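Local coordinates for carbohydrate kinase, FGGY (Rhodospirillum rubrum, PDB 3IFR), which probably transfers a phosphate from ATP to D-xylulose, as a xylulose kinase of the FGGY carbohydrate kinase family, at residues G259-F265 and Q402-D408; F154-V160 and I205-P211. All coordinates share one frame; numbering follows the deposited sequence.

Contact 1: residues G259-F265 and Q402-D408; sequences GDVLLKF and QRFFASD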
ATOM      1  N   GLY A 259      11.710  -3.189  12.953  1.00 22.01           N
ATOM      2  CA  GLY A 259      12.187  -1.851  13.258  1.00 21.93           C
ATOM      3  C   GLY A 259      12.469  -1.026  12.021  1.00 20.51           C
ATOM      4  O   GLY A 259      12.631   0.173  12.127  1.00 19.54           O
ATOM      5  N   ASP A 260      12.532  -1.680  10.865  1.00 19.71           N
ATOM      6  CA  ASP A 260      12.674  -1.023   9.576  1.00 20.49           C
ATOM      7  C   ASP A 260      11.407  -0.269   9.238  1.00 19.68           C
ATOM      8  O   ASP A 260      10.330  -0.813   9.378  1.00 21.55           O
ATOM      9  CB  ASP A 260      12.892  -2.056   8.464  1.00 21.55           C
ATOM     10  CG  ASP A 260      14.259  -2.691   8.523  1.00 20.86           C
ATOM     11  OD1 ASP A 260      15.063  -2.189   9.325  1.00 21.99           O
ATOM     12  OD2 ASP A 260      14.536  -3.661   7.764  1.00 20.31           O
ATOM     13  N   VAL A 261      11.543   0.956   8.736  1.00 19.27           N
ATOM     14  CA  VAL A 261      10.395   1.775   8.393  1.00 19.52           C
ATOM     15  C   VAL A 261      10.549   2.381   7.007  1.00 19.94           C
ATOM     16  O   VAL A 261      11.575   2.975   6.693  1.00 22.75           O
ATOM     17  CB  VAL A 261      10.214   2.936   9.403  1.00 19.16           C
ATOM     18  CG1 VAL A 261       8.995   3.741   9.074  1.00 18.58           C
ATOM     19  CG2 VAL A 261      10.166   2.417  10.846  1.00 17.62           C
ATOM     20  N   LEU A 262       9.524   2.245   6.180  1.00 19.69           N
ATOM     21  CA  LEU A 262       9.494   2.903   4.893  1.00 19.83           C
ATOM     22  C   LEU A 262       8.582   4.114   4.971  1.00 22.26           C
ATOM     23  O   LEU A 262       7.478   4.077   5.543  1.00 23.06           O
ATOM     24  CB  LEU A 262       9.028   1.936   3.785  1.00 20.47           C
ATOM     25  CG  LEU A 262       8.888   2.658   2.439  1.00 23.00           C
ATOM     26  CD1 LEU A 262      10.285   3.038   1.931  1.00 22.48           C
ATOM     27  CD2 LEU A 262       8.160   1.855   1.407  1.00 20.93           C
ATOM     28  N   LEU A 263       9.040   5.204   4.388  1.00 23.23           N
ATOM     29  CA  LEU A 263       8.235   6.396   4.303  1.00 22.19           C
ATOM     30  C   LEU A 263       8.065   6.702   2.838  1.00 23.91           C
ATOM     31  O   LEU A 263       9.039   7.040   2.163  1.00 24.78           O
ATOM     32  CB  LEU A 263       8.979   7.544   4.945  1.00 25.11           C
ATOM     33  CG  LEU A 263       8.837   7.898   6.412  1.00 26.51           C
ATOM     34  CD1 LEU A 263       8.322   6.755   7.304  1.00 21.77           C
ATOM     35  CD2 LEU A 263      10.186   8.401   6.797  1.00 21.81           C
ATOM     36  N   LYS A 264       6.825   6.644   2.367  1.00 22.95           N
ATOM     37  CA  LYS A 264       6.513   6.666   0.945  1.00 26.81           C
ATOM     38  C   LYS A 264       5.923   8.014   0.619  1.00 28.50           C
ATOM     39  O   LYS A 264       4.785   8.303   0.999  1.00 28.84           O
ATOM     40  CB  LYS A 264       5.473   5.581   0.651  1.00 27.74           C
ATOM     41  CG  LYS A 264       5.545   4.970  -0.729  1.00 34.93           C
ATOM     42  CD  LYS A 264       4.928   3.559  -0.743  1.00 35.50           C
ATOM     43  CE  LYS A 264       4.910   2.970  -2.162  1.00 36.23           C
ATOM     44  NZ  LYS A 264       4.485   3.992  -3.166  1.00 40.76           N
ATOM     45  N   PHE A 265       6.697   8.856  -0.053  1.00 28.93           N
ATOM     46  CA  PHE A 265       6.195  10.177  -0.438  1.00 29.02           C
ATOM     47  C   PHE A 265       5.477  10.157  -1.794  1.00 28.02           C
ATOM     48  O   PHE A 265       5.955  10.713  -2.774  1.00 28.52           O
ATOM     49  CB  PHE A 265       7.327  11.197  -0.407  1.00 27.19           C
ATOM     50  CG  PHE A 265       7.829  11.457   0.965  1.00 29.13           C
ATOM     51  CD1 PHE A 265       7.344  12.529   1.695  1.00 27.85           C
ATOM     52  CD2 PHE A 265       8.736  10.594   1.555  1.00 24.26           C
ATOM     53  CE1 PHE A 265       7.790  12.746   2.961  1.00 25.71           C
ATOM     54  CE2 PHE A 265       9.169  10.802   2.816  1.00 24.01           C
ATOM     55  CZ  PHE A 265       8.701  11.860   3.526  1.00 27.34           C
ATOM     56  N   GLN A 402      13.104   2.058  13.943  1.00 20.46           N
ATOM     57  CA  GLN A 402      14.457   2.566  14.128  1.00 22.60           C
ATOM     58  C   GLN A 402      15.290   2.812  12.879  1.00 20.30           C
ATOM     59  O   GLN A 402      16.179   3.679  12.870  1.00 22.11           O
ATOM     60  CB  GLN A 402      15.232   1.676  15.104  1.00 23.32           C
ATOM     61  CG  GLN A 402      15.458   0.265  14.605  1.00 25.65           C
ATOM     62  CD  GLN A 402      16.364  -0.535  15.536  1.00 28.32           C
ATOM     63  OE1 GLN A 402      16.413  -0.289  16.753  1.00 28.60           O
ATOM     64  NE2 GLN A 402      17.099  -1.479  14.963  1.00 27.97           N
ATOM     65  N   ARG A 403      15.036   2.039  11.840  1.00 19.81           N
ATOM     66  CA  ARG A 403      15.794   2.153  10.607  1.00 19.96           C
ATOM     67  C   ARG A 403      14.841   2.636   9.509  1.00 22.08           C
ATOM     68  O   ARG A 403      13.859   1.937   9.185  1.00 22.71           O
ATOM     69  CB  ARG A 403      16.350   0.797  10.288  1.00 17.45           C
ATOM     70  CG  ARG A 403      17.513   0.702   9.370  1.00 20.41           C
ATOM     71  CD  ARG A 403      17.400  -0.697   8.796  1.00 22.82           C
ATOM     72  NE  ARG A 403      18.499  -1.165   7.991  1.00 25.53           N
ATOM     73  CZ  ARG A 403      18.383  -2.200   7.169  1.00 28.32           C
ATOM     74  NH1 ARG A 403      17.215  -2.796   7.042  1.00 24.28           N
ATOM     75  NH2 ARG A 403      19.422  -2.623   6.459  1.00 33.26           N
ATOM     76  N   PHE A 404      15.127   3.822   8.964  1.00 17.22           N
ATOM     77  CA  PHE A 404      14.192   4.580   8.128  1.00 17.01           C
ATOM     78  C   PHE A 404      14.613   4.747   6.675  1.00 19.69           C
ATOM     79  O   PHE A 404      15.775   5.027   6.369  1.00 17.74           O
ATOM     80  CB  PHE A 404      13.974   5.984   8.696  1.00 19.15           C
ATOM     81  CG  PHE A 404      13.327   5.984  10.037  1.00 19.75           C
ATOM     82  CD1 PHE A 404      11.961   6.088  10.150  1.00 18.99           C
ATOM     83  CD2 PHE A 404      14.095   5.823  11.191  1.00 19.36           C
ATOM     84  CE1 PHE A 404      11.358   6.046  11.401  1.00 22.22           C
ATOM     85  CE2 PHE A 404      13.509   5.781  12.430  1.00 19.47           C
ATOM     86  CZ  PHE A 404      12.150   5.893  12.548  1.00 22.75           C
ATOM     87  N   PHE A 405      13.633   4.590   5.783  1.00 21.04           N
ATOM     88  CA  PHE A 405      13.876   4.658   4.356  1.00 20.90           C
ATOM     89  C   PHE A 405      12.824   5.578   3.780  1.00 22.68           C
ATOM     90  O   PHE A 405      11.692   5.587   4.254  1.00 22.29           O
ATOM     91  CB  PHE A 405      13.772   3.258   3.724  1.00 19.23           C
ATOM     92  CG  PHE A 405      14.724   2.232   4.329  1.00 22.39           C
ATOM     93  CD1 PHE A 405      15.882   1.850   3.661  1.00 24.51           C
ATOM     94  CD2 PHE A 405      14.481   1.674   5.575  1.00 19.26           C
ATOM     95  CE1 PHE A 405      16.754   0.909   4.230  1.00 20.27           C
ATOM     96  CE2 PHE A 405      15.339   0.739   6.130  1.00 18.39           C
ATOM     97  CZ  PHE A 405      16.467   0.357   5.453  1.00 21.25           C
ATOM     98  N   ALA A 406      13.181   6.361   2.771  1.00 22.01           N
ATOM     99  CA  ALA A 406      12.156   7.071   2.035  1.00 21.70           C
ATOM    100  C   ALA A 406      12.210   6.686   0.560  1.00 25.01           C
ATOM    101  O   ALA A 406      13.267   6.403   0.006  1.00 25.89           O
ATOM    102  CB  ALA A 406      12.251   8.563   2.238  1.00 19.10           C
ATOM    103  N   SER A 407      11.048   6.638  -0.059  1.00 24.22           N
ATOM    104  CA  SER A 407      10.940   6.283  -1.460  1.00 27.71           C
ATOM    105  C   SER A 407       9.873   7.159  -2.097  1.00 28.08           C
ATOM    106  O   SER A 407       9.235   7.983  -1.421  1.00 29.77           O
ATOM    107  CB  SER A 407      10.517   4.836  -1.601  1.00 28.15           C
ATOM    108  OG  SER A 407       9.132   4.754  -1.357  1.00 28.97           O
ATOM    109  N   ASP A 408       9.694   6.977  -3.399  1.00 28.96           N
ATOM    110  CA  ASP A 408       8.709   7.713  -4.186  1.00 28.64           C
ATOM    111  C   ASP A 408       9.087   9.155  -4.470  1.00 29.37           C
ATOM    112  O   ASP A 408      10.179   9.624  -4.107  1.00 29.89           O
ATOM    113  CB  ASP A 408       7.331   7.681  -3.528  1.00 30.92           C
ATOM    114  CG  ASP A 408       6.214   7.546  -4.545  1.00 34.75           C
ATOM    115  OD1 ASP A 408       6.244   8.247  -5.583  1.00 31.76           O
ATOM    116  OD2 ASP A 408       5.318   6.703  -4.314  1.00 36.96           O
TER

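Contact 2: residues F154-V160 and I205-P211; sequences FGAIATV and IPPSAVP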
ATOM      1  N   PHE A 154     -25.600 -11.860  -5.026  1.00 20.91           N
ATOM      2  CA  PHE A 154     -25.255 -12.391  -3.722  1.00 21.42           C
ATOM      3  C   PHE A 154     -25.566 -13.873  -3.567  1.00 22.47           C
ATOM      4  O   PHE A 154     -24.767 -14.632  -2.988  1.00 20.94           O
ATOM      5  CB  PHE A 154     -25.931 -11.606  -2.606  1.00 21.76           C
ATOM      6  CG  PHE A 154     -25.383 -11.908  -1.250  1.00 22.70           C
ATOM      7  CD1 PHE A 154     -24.189 -11.324  -0.818  1.00 24.23           C
ATOM      8  CD2 PHE A 154     -26.044 -12.771  -0.399  1.00 23.53           C
ATOM      9  CE1 PHE A 154     -23.671 -11.590   0.437  1.00 20.39           C
ATOM     10  CE2 PHE A 154     -25.540 -13.045   0.860  1.00 25.03           C
ATOM     11  CZ  PHE A 154     -24.323 -12.456   1.281  1.00 21.96           C
ATOM     12  N   GLY A 155     -26.719 -14.289  -4.068  1.00 20.40           N
ATOM     13  CA  GLY A 155     -27.142 -15.667  -3.860  1.00 22.18           C
ATOM     14  C   GLY A 155     -26.336 -16.636  -4.720  1.00 19.72           C
ATOM     15  O   GLY A 155     -26.224 -17.829  -4.419  1.00 17.17           O
ATOM     16  N   ALA A 156     -25.768 -16.119  -5.804  1.00 17.76           N
ATOM     17  CA  ALA A 156     -24.955 -16.969  -6.675  1.00 19.28           C
ATOM     18  C   ALA A 156     -23.481 -17.124  -6.264  1.00 22.04           C
ATOM     19  O   ALA A 156     -22.744 -17.778  -6.979  1.00 22.36           O
ATOM     20  CB  ALA A 156     -25.008 -16.461  -8.075  1.00 19.75           C
ATOM     21  N   ILE A 157     -23.055 -16.514  -5.150  1.00 21.41           N
ATOM     22  CA  ILE A 157     -21.637 -16.475  -4.784  1.00 20.99           C
ATOM     23  C   ILE A 157     -21.137 -17.796  -4.234  1.00 22.54           C
ATOM     24  O   ILE A 157     -21.558 -18.246  -3.163  1.00 21.67           O
ATOM     25  CB  ILE A 157     -21.310 -15.398  -3.717  1.00 23.71           C
ATOM     26  CG1 ILE A 157     -21.597 -13.974  -4.228  1.00 23.17           C
ATOM     27  CG2 ILE A 157     -19.850 -15.477  -3.314  1.00 21.30           C
ATOM     28  CD1 ILE A 157     -21.590 -12.952  -3.157  1.00 17.02           C
ATOM     29  N   ALA A 158     -20.207 -18.388  -4.976  1.00 25.20           N
ATOM     30  CA  ALA A 158     -19.509 -19.618  -4.602  1.00 21.85           C
ATOM     31  C   ALA A 158     -18.101 -19.306  -4.097  1.00 20.84           C
ATOM     32  O   ALA A 158     -17.562 -20.011  -3.232  1.00 22.66           O
ATOM     33  CB  ALA A 158     -19.437 -20.545  -5.806  1.00 20.95           C
ATOM     34  N   THR A 159     -17.494 -18.257  -4.649  1.00 22.45           N
ATOM     35  CA  THR A 159     -16.146 -17.831  -4.243  1.00 20.11           C
ATOM     36  C   THR A 159     -16.027 -16.308  -4.230  1.00 21.66           C
ATOM     37  O   THR A 159     -16.408 -15.598  -5.197  1.00 19.55           O
ATOM     38  CB  THR A 159     -15.089 -18.417  -5.204  1.00 20.94           C
ATOM     39  OG1 THR A 159     -15.150 -19.854  -5.191  1.00 20.81           O
ATOM     40  CG2 THR A 159     -13.689 -17.950  -4.858  1.00 19.08           C
ATOM     41  N   VAL A 160     -15.494 -15.803  -3.130  1.00 20.51           N
ATOM     42  CA  VAL A 160     -15.122 -14.407  -3.046  1.00 19.67           C
ATOM     43  C   VAL A 160     -13.618 -14.371  -2.789  1.00 21.75           C
ATOM     44  O   VAL A 160     -13.102 -15.144  -1.954  1.00 18.36           O
ATOM     45  CB  VAL A 160     -15.893 -13.665  -1.933  1.00 22.50           C
ATOM     46  CG1 VAL A 160     -15.716 -14.382  -0.560  1.00 24.09           C
ATOM     47  CG2 VAL A 160     -15.428 -12.232  -1.847  1.00 19.68           C
ATOM     48  N   ILE A 205     -22.291 -14.587   4.106  1.00 26.65           N
ATOM     49  CA  ILE A 205     -22.036 -15.593   3.085  1.00 26.70           C
ATOM     50  C   ILE A 205     -21.709 -16.879   3.806  1.00 27.49           C
ATOM     51  O   ILE A 205     -21.325 -16.870   4.968  1.00 25.86           O
ATOM     52  CB  ILE A 205     -20.853 -15.234   2.158  1.00 26.54           C
ATOM     53  CG1 ILE A 205     -19.579 -15.034   2.988  1.00 28.05           C
ATOM     54  CG2 ILE A 205     -21.133 -13.967   1.409  1.00 27.79           C
ATOM     55  CD1 ILE A 205     -18.317 -14.658   2.204  1.00 27.02           C
ATOM     56  N   PRO A 206     -21.882 -17.999   3.117  1.00 29.61           N
ATOM     57  CA  PRO A 206     -21.473 -19.288   3.679  1.00 28.12           C
ATOM     58  C   PRO A 206     -19.958 -19.326   3.760  1.00 29.80           C
ATOM     59  O   PRO A 206     -19.294 -18.764   2.893  1.00 26.52           O
ATOM     60  CB  PRO A 206     -21.948 -20.291   2.629  1.00 27.08           C
ATOM     61  CG  PRO A 206     -22.029 -19.478   1.350  1.00 31.10           C
ATOM     62  CD  PRO A 206     -22.516 -18.131   1.793  1.00 27.91           C
ATOM     63  N   PRO A 207     -19.422 -20.021   4.775  1.00 30.79           N
ATOM     64  CA  PRO A 207     -17.989 -20.130   5.021  1.00 29.57           C
ATOM     65  C   PRO A 207     -17.295 -20.875   3.895  1.00 30.84           C
ATOM     66  O   PRO A 207     -16.103 -20.678   3.705  1.00 29.99           O
ATOM     67  CB  PRO A 207     -17.899 -20.930   6.341  1.00 36.04           C
ATOM     68  CG  PRO A 207     -19.281 -20.858   6.947  1.00 36.50           C
ATOM     69  CD  PRO A 207     -20.205 -20.820   5.741  1.00 35.61           C
ATOM     70  N   SER A 208     -18.012 -21.696   3.142  1.00 27.78           N
ATOM     71  CA  SER A 208     -17.385 -22.311   1.986  1.00 29.47           C
ATOM     72  C   SER A 208     -17.027 -21.242   0.940  1.00 27.16           C
ATOM     73  O   SER A 208     -16.200 -21.474   0.078  1.00 25.24           O
ATOM     74  CB  SER A 208     -18.305 -23.371   1.372  1.00 33.03           C
ATOM     75  OG  SER A 208     -19.598 -22.841   1.037  1.00 34.56           O
ATOM     76  N   ALA A 209     -17.648 -20.071   1.003  1.00 25.70           N
ATOM     77  CA  ALA A 209     -17.437 -19.092  -0.068  1.00 25.10           C
ATOM     78  C   ALA A 209     -16.056 -18.412   0.030  1.00 26.81           C
ATOM     79  O   ALA A 209     -15.597 -17.808  -0.934  1.00 23.80           O
ATOM     80  CB  ALA A 209     -18.519 -18.060  -0.070  1.00 23.73           C
ATOM     81  N   VAL A 210     -15.411 -18.497   1.193  1.00 24.68           N
ATOM     82  CA  VAL A 210     -14.060 -17.955   1.342  1.00 24.31           C
ATOM     83  C   VAL A 210     -13.021 -19.063   1.369  1.00 23.34           C
ATOM     84  O   VAL A 210     -13.080 -19.948   2.210  1.00 22.02           O
ATOM     85  CB  VAL A 210     -13.862 -17.128   2.628  1.00 23.00           C
ATOM     86  CG1 VAL A 210     -12.474 -16.489   2.608  1.00 21.63           C
ATOM     87  CG2 VAL A 210     -14.955 -16.072   2.764  1.00 23.21           C
ATOM     88  N   PRO A 211     -12.071 -19.001   0.436  1.00 22.13           N
ATOM     89  CA  PRO A 211     -11.124 -20.098   0.222  1.00 21.64           C
ATOM     90  C   PRO A 211     -10.147 -20.105   1.376  1.00 25.23           C
ATOM     91  O   PRO A 211     -10.045 -19.091   2.067  1.00 23.58           O
ATOM     92  CB  PRO A 211     -10.422 -19.721  -1.111  1.00 21.39           C
ATOM     93  CG  PRO A 211     -11.359 -18.738  -1.803  1.00 21.19           C
ATOM     94  CD  PRO A 211     -12.041 -17.990  -0.647  1.00 22.67           C
TER

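Contact 1: residues G259-F265 and Q402-D408
Gly259 and Gln402 start a run of backbone hydrogen bonds between two parallel strands, 260-265 and 403-407. Gly259 O takes two of them. Gln402 N comes in on a lone pair in the carbonyl plane at 2.7 Å, while Arg403 N sits above that plane at 3.1 Å. Val261 N then bonds to Arg403 O, Phe405 N to Val261 O, Leu263 N to Phe405 O, Ser407 N to Leu263 O and Phe265 N to Ser407 O.

Two salt bridges join charged side chains. Asp260 and Arg403 run side by side; Arg403 NH1 lies 2.9 Å from Asp260 OD2, but as a hydrogen bond this is weak and bent. The backbone N atoms of Thr256 and Arg257 also hold OD2. Arg403 is extended from CG to NE, and one face of its guanidinium meets the rim of Phe405 at CZ. A leucine in its place would probably leave Asp260 without this charged mate on the strand 403-407 side. At the other end, Lys264 NZ meets Asp408 OD2 on its anti side at 3.1 Å; a bend at the last torsion (chi4 -43°) turns NZ toward the carboxylate.

Apolar pairs line both faces. Val261 CB packs 3.7 Å from Phe404 CD1, and Phe265 CE2 lies 3.9 Å from Ala406 CB. Helix 414-424 packs on the face of Phe404 and Ala406, and also touches Phe265. On the face of Leu262 and Phe405, Leu262 CD1 touches Phe405 CB at 3.9 Å.

These strands are the adjacent parallel pair, 1 and 4, of a mixed sheet. Its first five strands run 3-2-1-4-5, the order of the ribonuclease H-like fold of the actin-ATPase clan; strand 463-468 adds an edge.

Contact 2: residues F154-V160 and I205-P211
Ala209 O is gripped from two neighbouring residues of the other segment. Val160 N gives it a hydrogen bond of 3.0 Å, with an N-H...O angle of 162°. Thr159 CA adds a CA-H...O contact at 3.4 Å. The exchange also runs the other way: Ala209 CA points its hydrogen at Ala158 O, 3.3 Å away.

Arg175 ties the two segments together from outside. Its NH2 bonds to Thr159 OG1 and to Ser208 O, and weakly to Ala158 O. One guanidinium nitrogen thus serves both segments.

The apolar contacts centre on Ile205 and Val160. Ile205 uses two branches. Its CG2 lies 3.5 Å from Phe154 CZ, the two side chains crossing at about a right angle. Its CD1 reaches Val160 CG1 at 3.8 Å. CG1 of Ile205 stands between the backbone N and the carbonyl carbon (chi1 58°), which sends CD1 toward the valine. The same Val160 CG1 also meets Val210 CG2 at 3.8 Å. Helix 139-149 adds to this cluster by touching Phe154, Val160 and Ile205.

Beyond it, Pro211 lies against the strand. Its CD is 3.3 Å from Val160 O, and its CG meets Thr159 CG2 at 3.9 Å.

Residues 207-209 form a short 3-10 turn, closed by a bond from Ala209 N to Pro206 O. The turn and the residues after it dock beside strand 159-161. That strand pairs antiparallel with strand 90-92, and Ala158 and Thr159 both face Leu92 there, forming a classic beta bulge.

Contacts 1 and 2 are separate parts of one chain. Their centres lie 38 Å apart and their nearest atoms about 25 Å apart, on opposite sides of the chain's centre. They also follow in series: 205-211 ends before 259-265 begins. Contact 2 lies in the N-terminal FGGY region, in the chain between strands 77-84 and 219-222 of its main sheet, and 26 Å from the chain's centre. Contact 1 is at 13 Å, in the main sheet of the C-terminal half. FGGY kinases bind their substrates in the cleft between two such domains. Both strands of contact 1 lead into loops that, as in relatives, probably help bind the nucleotide. Contact 2 cannot be assigned to the site.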